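Local coordinates for protein geranylgeranyl pyrophosphate synthase (Corynebacterium glutamicum, PDB 3QQV) that probably condenses dimethylallyl diphosphate with isopentenyl diphosphate, using magnesium ions, to build longer prenyl diphosphates in isoprenoid biosynthesis, at residues G62-P67 / S96-Q101; R181-E186 / A222-L227; S210-K215 / F253-D258. All coordinates share one frame; numbering follows the deposited sequence.

Interaction 1. Residues G62-P67 / S96-Q101. With DMA (dimethylallyl diphosphate), chain D.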
# COMPACT_ATOMS: atom_id res chain seq x y z
N GLY A 62 16.47 -0.59 -11.03
CA GLY A 62 16.55 -0.68 -12.48
C GLY A 62 17.25 0.51 -13.12
O GLY A 62 18.33 0.91 -12.69
N LYS A 63 16.61 1.06 -14.15
CA LYS A 63 17.20 2.12 -14.97
C LYS A 63 16.89 3.51 -14.41
O LYS A 63 17.45 4.52 -14.87
CB LYS A 63 16.72 2.01 -16.42
CG LYS A 63 17.08 0.69 -17.13
CD LYS A 63 15.93 -0.33 -17.13
CE LYS A 63 14.93 -0.07 -18.26
NZ LYS A 63 13.78 -1.02 -18.23
N ARG A 64 16.02 3.54 -13.39
CA ARG A 64 15.48 4.77 -12.80
C ARG A 64 14.78 5.65 -13.84
O ARG A 64 14.97 6.88 -13.86
CB ARG A 64 16.55 5.57 -12.03
CG ARG A 64 17.50 4.73 -11.16
CD ARG A 64 16.81 4.11 -9.97
NE ARG A 64 17.79 3.62 -9.01
CZ ARG A 64 17.50 2.85 -7.96
NH1 ARG A 64 16.25 2.48 -7.74
NH2 ARG A 64 18.47 2.45 -7.14
N ILE A 65 13.99 5.01 -14.70
CA ILE A 65 13.32 5.67 -15.82
C ILE A 65 12.33 6.75 -15.38
O ILE A 65 12.28 7.83 -15.97
CB ILE A 65 12.70 4.64 -16.84
CG1 ILE A 65 12.39 5.30 -18.19
CG2 ILE A 65 11.47 3.93 -16.29
CD1 ILE A 65 13.59 5.41 -19.12
N ARG A 66 11.59 6.47 -14.31
CA ARG A 66 10.58 7.41 -13.82
C ARG A 66 11.17 8.71 -13.22
O ARG A 66 10.72 9.78 -13.60
CB ARG A 66 9.55 6.72 -12.92
CG ARG A 66 8.77 5.67 -13.67
CD ARG A 66 8.15 4.63 -12.75
NE ARG A 66 7.57 3.54 -13.53
CZ ARG A 66 8.25 2.50 -13.99
NH1 ARG A 66 9.56 2.40 -13.75
NH2 ARG A 66 7.64 1.56 -14.69
N PRO A 67 12.19 8.62 -12.33
CA PRO A 67 12.87 9.86 -11.91
C PRO A 67 13.54 10.61 -13.06
O PRO A 67 13.58 11.83 -13.02
CB PRO A 67 13.95 9.36 -10.94
CG PRO A 67 13.43 8.08 -10.41
CD PRO A 67 12.68 7.46 -11.55
N SER A 96 11.50 10.01 -5.30
CA SER A 96 10.33 9.39 -4.61
C SER A 96 9.54 8.38 -5.46
O SER A 96 8.92 7.46 -4.92
CB SER A 96 9.37 10.46 -4.08
OG SER A 96 8.62 11.04 -5.14
N LEU A 97 9.59 8.54 -6.79
CA LEU A 97 8.90 7.64 -7.70
C LEU A 97 9.42 6.20 -7.62
O LEU A 97 8.68 5.24 -7.92
CB LEU A 97 8.96 8.16 -9.14
CG LEU A 97 8.48 9.60 -9.35
CD1 LEU A 97 8.78 10.11 -10.76
CD2 LEU A 97 7.00 9.69 -9.09
N GLU A 98 10.68 6.05 -7.21
CA GLU A 98 11.26 4.72 -7.00
C GLU A 98 10.60 3.95 -5.85
O GLU A 98 10.58 2.71 -5.87
CB GLU A 98 12.78 4.82 -6.79
CG GLU A 98 13.56 5.14 -8.07
CD GLU A 98 13.23 4.19 -9.21
OE1 GLU A 98 13.70 3.02 -9.20
OE2 GLU A 98 12.50 4.60 -10.14
N PHE A 99 10.06 4.67 -4.87
CA PHE A 99 9.30 4.02 -3.80
C PHE A 99 7.92 3.54 -4.26
O PHE A 99 7.46 2.47 -3.83
CB PHE A 99 9.20 4.94 -2.59
CG PHE A 99 10.41 4.93 -1.72
CD1 PHE A 99 10.91 3.72 -1.21
CD2 PHE A 99 11.04 6.11 -1.38
CE1 PHE A 99 12.03 3.72 -0.39
CE2 PHE A 99 12.16 6.12 -0.56
CZ PHE A 99 12.66 4.92 -0.07
N ILE A 100 7.29 4.28 -5.17
CA ILE A 100 6.05 3.80 -5.80
C ILE A 100 6.33 2.57 -6.65
O ILE A 100 5.57 1.59 -6.61
CB ILE A 100 5.40 4.89 -6.67
CG1 ILE A 100 5.02 6.08 -5.79
CG2 ILE A 100 4.13 4.36 -7.35
CD1 ILE A 100 4.78 7.34 -6.54
N GLN A 101 7.41 2.64 -7.43
CA GLN A 101 7.88 1.50 -8.21
C GLN A 101 8.13 0.27 -7.35
O GLN A 101 7.68 -0.81 -7.69
CB GLN A 101 9.13 1.87 -9.04
CG GLN A 101 9.73 0.73 -9.87
CD GLN A 101 8.91 0.35 -11.11
OE1 GLN A 101 7.70 0.55 -11.18
NE2 GLN A 101 9.59 -0.23 -12.10
C1 DMA D . 8.64 -2.17 -14.94
O1 DMA D . 9.35 -1.02 -15.34
C2 DMA D . 7.98 -2.74 -16.15
C3 DMA D . 6.82 -2.30 -16.58
C4 DMA D . 6.12 -1.21 -15.88
C5 DMA D . 6.24 -2.91 -17.80
PA DMA D . 10.91 -0.95 -15.41
O1A DMA D . 11.23 0.47 -15.47
O2A DMA D . 11.22 -1.81 -16.55
O3A DMA D . 11.47 -1.61 -14.07
PB DMA D . 12.82 -1.32 -13.29
O1B DMA D . 13.27 -2.65 -12.94
O2B DMA D . 12.44 -0.52 -12.11
O3B DMA D . 13.69 -0.55 -14.17
O HOH W 1 14.02 1.57 -11.88
O HOH W 2 11.77 3.89 -12.72
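The guanidinium of Arg-66 carries the Gln-101 amide on one face: Gln-101 OE1 sits over its centre, 3.5 Å above the plane, the two flat groups tilted by 35°. Its edge faces the dimethylallyl diphosphate of chain D, Arg-66 NH1 giving a hydrogen bond to O1A (3.1 Å) and NH2 one to O1 (3.2 Å). Gln-101 leaves anti to its backbone N, and the bend at chi2 (73°) swings NE2 to O2B of the ligand, 2.9 Å away in a nearly straight bond. Arg-66 NH1 and Gln-101 NE2 are both donors and do not bond each other; the diphosphate is what they share. Tyr-219 OH hydrogen-bonds Gln-101 OE1, which probably helps set which way round the amide lies.

Arg-64 presents its edge to Glu-98, the flat groups 82° apart, and its NH1 makes a salt bridge to OE1 at 3.0 Å, on that oxygen's anti side and somewhat out of the carboxylate plane; Val-58 O takes a second bond from that nitrogen. Water 2 accepts from Arg-66 N and NH1 and donates to Glu-98 OE2 (2.8 Å), tying the carboxylate to the ligand-binding arginine.

The GGKRxRP signature of prenyl synthases thus divides its work: Lys-63, through weak bonds, and Arg-66 face the diphosphate, while Arg-64 pairs with Glu-98. Cationic and amide donors would offset the diphosphate's charge, as expected of the isopentenyl diphosphate site, here holding the allylic compound.

Interaction 2. Residues R181-E186 / A222-L227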
# COMPACT_ATOMS: atom_id res chain seq x y z
N ARG A 181 -1.78 12.74 -7.98
CA ARG A 181 -3.09 12.12 -7.77
C ARG A 181 -3.42 11.22 -8.97
O ARG A 181 -3.83 10.08 -8.78
CB ARG A 181 -4.17 13.18 -7.60
CG ARG A 181 -5.61 12.66 -7.45
CD ARG A 181 -6.68 13.74 -7.70
NE ARG A 181 -6.33 15.02 -7.07
CZ ARG A 181 -6.11 16.16 -7.72
NH1 ARG A 181 -6.21 16.22 -9.04
NH2 ARG A 181 -5.78 17.25 -7.04
N GLY A 182 -3.23 11.75 -10.17
CA GLY A 182 -3.46 11.00 -11.40
C GLY A 182 -2.68 9.71 -11.44
O GLY A 182 -3.27 8.63 -11.51
N MSE A 183 -1.36 9.82 -11.33
CA MSE A 183 -0.44 8.69 -11.42
C MSE A 183 -0.77 7.49 -10.53
O MSE A 183 -0.75 6.34 -10.98
CB MSE A 183 0.98 9.16 -11.07
CG MSE A 183 2.06 8.14 -11.32
SE MSE A 183 3.77 8.94 -10.87
CE MSE A 183 3.31 9.33 -9.03
N ARG A 184 -1.02 7.76 -9.25
CA ARG A 184 -1.14 6.69 -8.27
C ARG A 184 -2.47 5.90 -8.39
O ARG A 184 -2.49 4.69 -8.17
CB ARG A 184 -0.91 7.25 -6.86
CG ARG A 184 0.56 7.48 -6.54
CD ARG A 184 0.77 8.77 -5.74
NE ARG A 184 0.06 8.77 -4.46
CZ ARG A 184 -1.04 9.46 -4.19
NH1 ARG A 184 -1.61 10.25 -5.10
NH2 ARG A 184 -1.59 9.37 -2.98
N THR A 185 -3.55 6.59 -8.74
CA THR A 185 -4.83 5.93 -9.03
C THR A 185 -4.72 5.11 -10.33
O THR A 185 -5.14 3.94 -10.38
CB THR A 185 -5.99 6.96 -9.12
OG1 THR A 185 -6.33 7.42 -7.81
CG2 THR A 185 -7.25 6.34 -9.76
N GLU A 186 -4.14 5.74 -11.35
CA GLU A 186 -3.94 5.15 -12.67
C GLU A 186 -3.09 3.87 -12.65
O GLU A 186 -3.46 2.88 -13.28
CB GLU A 186 -3.35 6.18 -13.64
CG GLU A 186 -4.37 7.22 -14.11
CD GLU A 186 -3.76 8.55 -14.55
OE1 GLU A 186 -2.52 8.73 -14.50
OE2 GLU A 186 -4.54 9.45 -14.93
N ALA A 222 4.30 9.53 -18.86
CA ALA A 222 3.44 10.72 -18.94
C ALA A 222 3.35 11.51 -17.62
O ALA A 222 3.59 12.72 -17.61
CB ALA A 222 2.04 10.37 -19.45
N ARG A 223 3.00 10.83 -16.54
CA ARG A 223 2.89 11.50 -15.24
C ARG A 223 4.22 11.93 -14.58
O ARG A 223 4.24 12.99 -13.94
CB ARG A 223 2.02 10.71 -14.26
CG ARG A 223 0.59 10.46 -14.73
CD ARG A 223 -0.21 11.75 -14.80
NE ARG A 223 -1.64 11.48 -15.00
CZ ARG A 223 -2.54 12.40 -15.30
NH1 ARG A 223 -2.18 13.66 -15.45
NH2 ARG A 223 -3.82 12.05 -15.46
N PRO A 224 5.31 11.13 -14.71
CA PRO A 224 6.61 11.69 -14.27
C PRO A 224 6.97 13.01 -14.96
O PRO A 224 7.32 13.97 -14.27
CB PRO A 224 7.60 10.59 -14.66
CG PRO A 224 6.79 9.32 -14.43
CD PRO A 224 5.39 9.66 -14.89
N LEU A 225 6.83 13.08 -16.28
CA LEU A 225 7.02 14.32 -17.03
C LEU A 225 6.13 15.45 -16.53
O LEU A 225 6.59 16.57 -16.35
CB LEU A 225 6.76 14.09 -18.52
CG LEU A 225 7.84 13.38 -19.33
CD1 LEU A 225 7.21 12.90 -20.64
CD2 LEU A 225 9.02 14.30 -19.59
N HIS A 226 4.85 15.15 -16.32
CA HIS A 226 3.87 16.09 -15.78
C HIS A 226 4.30 16.59 -14.40
O HIS A 226 4.27 17.79 -14.13
CB HIS A 226 2.50 15.41 -15.74
CG HIS A 226 1.37 16.31 -15.37
ND1 HIS A 226 0.10 15.83 -15.13
CD2 HIS A 226 1.30 17.65 -15.17
CE1 HIS A 226 -0.70 16.83 -14.82
NE2 HIS A 226 0.01 17.94 -14.83
N LEU A 227 4.72 15.67 -13.54
CA LEU A 227 5.17 16.00 -12.19
C LEU A 227 6.34 16.99 -12.22
O LEU A 227 6.29 18.03 -11.57
CB LEU A 227 5.56 14.71 -11.45
CG LEU A 227 6.09 14.87 -10.02
CD1 LEU A 227 5.02 15.49 -9.18
CD2 LEU A 227 6.53 13.54 -9.45
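Arg-223 meets Glu-186 by folding early and then running straight: its CG lies beside the backbone N, the chain turns at chi2 (-67°), and from there it is extended to the guanidinium. Glu-186 also starts with CG beside its backbone N but is extended beyond it; the side chains meet at about a right angle, yet their flat ends are 12° from coplanar. The result is a side-on, two-pronged salt bridge. Arg-223 NE bonds Glu-186 OE1 at 2.9 Å, and Arg-223 NH2 bonds OE2 at 2.7 Å; both bonds are almost straight, lie close to the guanidinium plane and use syn lone pairs.

A third edge position is taken within the same helix, where Arg-223 NH1 donates to His-226 ND1 (3.2 Å) near the plane of the imidazole ring. Gly-182 lies over one guanidinium face, its CA 4.1 Å from Arg-223 NE. Beside these polar ends the aliphatic parts pack: Met-183 CB is 3.7 Å from Arg-223 CB, the two side chains running antiparallel alongside one another, and the selenium of this selenomethionine approaches Pro-224 CD.

The contact joins helices 170-199 and 205-231, whose short segments run nearly antiparallel (161°) with axes 9.6 Å apart. Leu-97 and Ile-100 of helix 97-111 cover Met-183, while Arg-181 and Arg-184 form salt bridges to Asp-165 and Asp-161 of the second subunit.

Three nitrogens of one guanidinium are therefore engaged in nearly one plane, which fixes its rotation. Because His-226 ND1 acts as an acceptor, the arginine probably favours a neutral imidazole, and the paired carboxylate is likely to remain ionised.

Interaction 3. Residues S210-K215 / F253-D258. With DMA (dimethylallyl diphosphate), chain E; DMA (dimethylallyl diphosphate), chain D.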
# COMPACT_ATOMS: atom_id res chain seq x y z
N SER A 210 -5.97 -0.44 -22.69
CA SER A 210 -6.27 0.37 -21.50
C SER A 210 -5.30 0.09 -20.35
O SER A 210 -4.87 1.02 -19.67
CB SER A 210 -7.71 0.14 -21.04
OG SER A 210 -8.63 0.56 -22.03
N VAL A 211 -4.93 -1.18 -20.17
CA VAL A 211 -3.90 -1.56 -19.21
C VAL A 211 -2.56 -0.90 -19.52
O VAL A 211 -1.91 -0.37 -18.63
CB VAL A 211 -3.70 -3.11 -19.15
CG1 VAL A 211 -2.64 -3.48 -18.11
CG2 VAL A 211 -5.01 -3.81 -18.85
N ASN A 212 -2.16 -0.91 -20.80
CA ASN A 212 -0.91 -0.28 -21.20
C ASN A 212 -0.91 1.22 -20.94
O ASN A 212 0.07 1.78 -20.46
CB ASN A 212 -0.60 -0.57 -22.68
CG ASN A 212 -0.36 -2.04 -22.96
OD1 ASN A 212 -0.32 -2.86 -22.04
ND2 ASN A 212 -0.21 -2.38 -24.23
N ARG A 213 -2.04 1.85 -21.27
CA ARG A 213 -2.27 3.28 -21.07
C ARG A 213 -2.16 3.71 -19.58
O ARG A 213 -1.50 4.70 -19.27
CB ARG A 213 -3.65 3.63 -21.63
CG ARG A 213 -4.01 5.11 -21.58
CD ARG A 213 -5.45 5.30 -22.01
NE ARG A 213 -5.95 6.62 -21.63
CZ ARG A 213 -7.24 6.96 -21.60
NH1 ARG A 213 -8.18 6.07 -21.90
NH2 ARG A 213 -7.59 8.19 -21.24
N PHE A 214 -2.77 2.94 -18.68
CA PHE A 214 -2.87 3.32 -17.28
C PHE A 214 -1.79 2.71 -16.36
O PHE A 214 -1.17 3.43 -15.57
CB PHE A 214 -4.28 3.03 -16.75
CG PHE A 214 -5.33 3.93 -17.34
CD1 PHE A 214 -5.36 5.29 -17.02
CD2 PHE A 214 -6.29 3.44 -18.21
CE1 PHE A 214 -6.33 6.14 -17.56
CE2 PHE A 214 -7.27 4.28 -18.76
CZ PHE A 214 -7.29 5.63 -18.42
N LYS A 215 -1.57 1.40 -16.49
CA LYS A 215 -0.58 0.67 -15.69
C LYS A 215 0.86 1.04 -16.08
O LYS A 215 1.76 1.01 -15.25
CB LYS A 215 -0.80 -0.84 -15.80
CG LYS A 215 0.11 -1.73 -14.94
CD LYS A 215 0.17 -3.16 -15.49
CE LYS A 215 0.86 -3.20 -16.86
NZ LYS A 215 0.77 -4.55 -17.50
N PHE A 253 6.63 1.71 -25.10
CA PHE A 253 7.50 1.13 -24.07
C PHE A 253 6.95 -0.19 -23.53
O PHE A 253 7.70 -1.16 -23.40
CB PHE A 253 7.70 2.15 -22.93
CG PHE A 253 8.46 1.61 -21.74
CD1 PHE A 253 9.85 1.60 -21.73
CD2 PHE A 253 7.78 1.16 -20.61
CE1 PHE A 253 10.55 1.13 -20.61
CE2 PHE A 253 8.47 0.68 -19.50
CZ PHE A 253 9.87 0.67 -19.50
N GLN A 254 5.66 -0.22 -23.23
CA GLN A 254 5.02 -1.44 -22.76
C GLN A 254 4.98 -2.52 -23.84
O GLN A 254 5.25 -3.68 -23.55
CB GLN A 254 3.60 -1.17 -22.25
CG GLN A 254 2.91 -2.39 -21.61
CD GLN A 254 3.76 -3.04 -20.54
OE1 GLN A 254 4.28 -2.36 -19.66
NE2 GLN A 254 3.92 -4.35 -20.62
N LEU A 255 4.63 -2.13 -25.06
CA LEU A 255 4.62 -3.05 -26.20
C LEU A 255 6.00 -3.67 -26.43
O LEU A 255 6.10 -4.88 -26.69
CB LEU A 255 4.08 -2.39 -27.48
CG LEU A 255 2.62 -1.92 -27.49
CD1 LEU A 255 2.30 -1.20 -28.78
CD2 LEU A 255 1.65 -3.07 -27.27
N ARG A 256 7.06 -2.86 -26.29
CA ARG A 256 8.43 -3.38 -26.36
C ARG A 256 8.71 -4.38 -25.25
O ARG A 256 9.34 -5.42 -25.49
CB ARG A 256 9.46 -2.24 -26.34
CG ARG A 256 10.94 -2.70 -26.21
CD ARG A 256 11.42 -3.55 -27.42
NE ARG A 256 11.18 -2.81 -28.66
CZ ARG A 256 10.96 -3.36 -29.86
NH1 ARG A 256 10.98 -4.67 -30.02
NH2 ARG A 256 10.74 -2.56 -30.90
N ASP A 257 8.25 -4.08 -24.04
CA ASP A 257 8.47 -4.97 -22.91
C ASP A 257 7.69 -6.27 -22.99
O ASP A 257 8.16 -7.29 -22.51
CB ASP A 257 8.28 -4.25 -21.57
CG ASP A 257 9.51 -3.44 -21.18
OD1 ASP A 257 9.94 -2.59 -21.99
OD2 ASP A 257 10.06 -3.68 -20.09
N ASP A 258 6.51 -6.21 -23.62
CA ASP A 258 5.75 -7.42 -23.98
C ASP A 258 6.51 -8.32 -24.93
O ASP A 258 6.55 -9.54 -24.73
CB ASP A 258 4.41 -7.05 -24.61
CG ASP A 258 3.48 -6.34 -23.64
OD1 ASP A 258 3.65 -6.51 -22.41
OD2 ASP A 258 2.58 -5.63 -24.12
C1 DMA E . 4.56 -4.51 -13.40
O1 DMA E . 3.54 -5.27 -14.04
C2 DMA E . 3.89 -3.56 -12.44
C3 DMA E . 3.52 -2.36 -12.87
C4 DMA E . 3.74 -2.00 -14.29
C5 DMA E . 2.86 -1.37 -11.99
PA DMA E . 3.91 -6.39 -15.09
O1A DMA E . 3.77 -7.71 -14.42
O2A DMA E . 3.20 -5.97 -16.30
O3A DMA E . 5.43 -5.98 -15.27
PB DMA E . 6.56 -7.02 -15.05
O1B DMA E . 7.76 -6.15 -15.05
O2B DMA E . 6.43 -7.87 -16.24
O3B DMA E . 6.26 -7.78 -13.86
C1 DMA D . 8.64 -2.17 -14.94
O1 DMA D . 9.35 -1.02 -15.34
C2 DMA D . 7.98 -2.74 -16.15
C3 DMA D . 6.82 -2.30 -16.58
C4 DMA D . 6.12 -1.21 -15.88
C5 DMA D . 6.24 -2.91 -17.80
PA DMA D . 10.91 -0.95 -15.41
O1A DMA D . 11.23 0.47 -15.47
O2A DMA D . 11.22 -1.81 -16.55
O3A DMA D . 11.47 -1.61 -14.07
PB DMA D . 12.82 -1.32 -13.29
O1B DMA D . 13.27 -2.65 -12.94
O2B DMA D . 12.44 -0.52 -12.11
O3B DMA D . 13.69 -0.55 -14.17
O HOH W 3 0.05 -5.13 -24.09
O HOH W 4 0.83 -5.70 -20.60
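The active-site cavity of the all-helical prenyl synthase fold is lined here by helices 205-231 and 236-263, and the contact between them links two elements recognisable from the family. Lys-215 and the following Thr-216 match the family's lysine-threonine pair; Phe-253 to Asp-258 probably correspond to the start of its second aspartate-rich region. The short segments cross at 116° with axes 10.3 Å apart, and no direct hydrogen bond joins them.

Asn-212 and Gln-254 make the central touch. Asn-212 OD1 lies 3.3 Å from Gln-254 CG, so the asparagine amide rests against the aliphatic stem of the glutamine rather than against its polar end. That end is engaged elsewhere: Thr-216 bonds Gln-254 OE1, and Gln-254 NE2 donates to Asp-258 OD1 at 2.8 Å, coming from 43° above the carboxylate plane. At the nitrogen end of the asparagine amide, and on the same side of its plane as Gln-254 CG, Asn-212 ND2 packs on Leu-255 CD2 (3.6 Å).

Water supplies the polar link that the side chains do not make directly. Water 3 accepts from Asn-212 ND2 at 2.8 Å and donates to Asp-258 OD2 at 2.6 Å, bridging the helices. Asn-212 is thereby coupled through solvent to the same carboxylate that holds Gln-254.

Lys-215 leaves its helix anti to the backbone N and bends at chi3 (66°), which brings NZ to the chain E ligand. Asp-194, a magnesium-binding residue, is its long and weak ion-pair partner, while Lys-281 also bonds the diphosphate of the chain E dimethylallyl diphosphate. Lys-215 NZ donates to O2A of that ligand at 3.1 Å, and lower on the same side chain Lys-215 CG lies 3.7 Å from the ligand's methyl carbon C4.

All three contacts are buried, yet their chemistry follows distance from the ligands. Interactions 1 and 3, centred about 17 Å apart, approach the chain D ligand from different helices: the first meets its diphosphate with charged and amide donors, whereas the third lies near its prenyl tail, where the modelled approach of Gln-254 is too close to interpret, and turns its lysine to the other ligand. Interaction 2 lies away from the annotated sites and relies on a protein-only ion pair. It shares helix 205-231 with interaction 3 and touches both neighbours, Arg-66 O packing on Pro-224 CB and Glu-186 O on Phe-214 CB. Residues of interactions 2 and 3 reach the second subunit; those of interaction 1 do not.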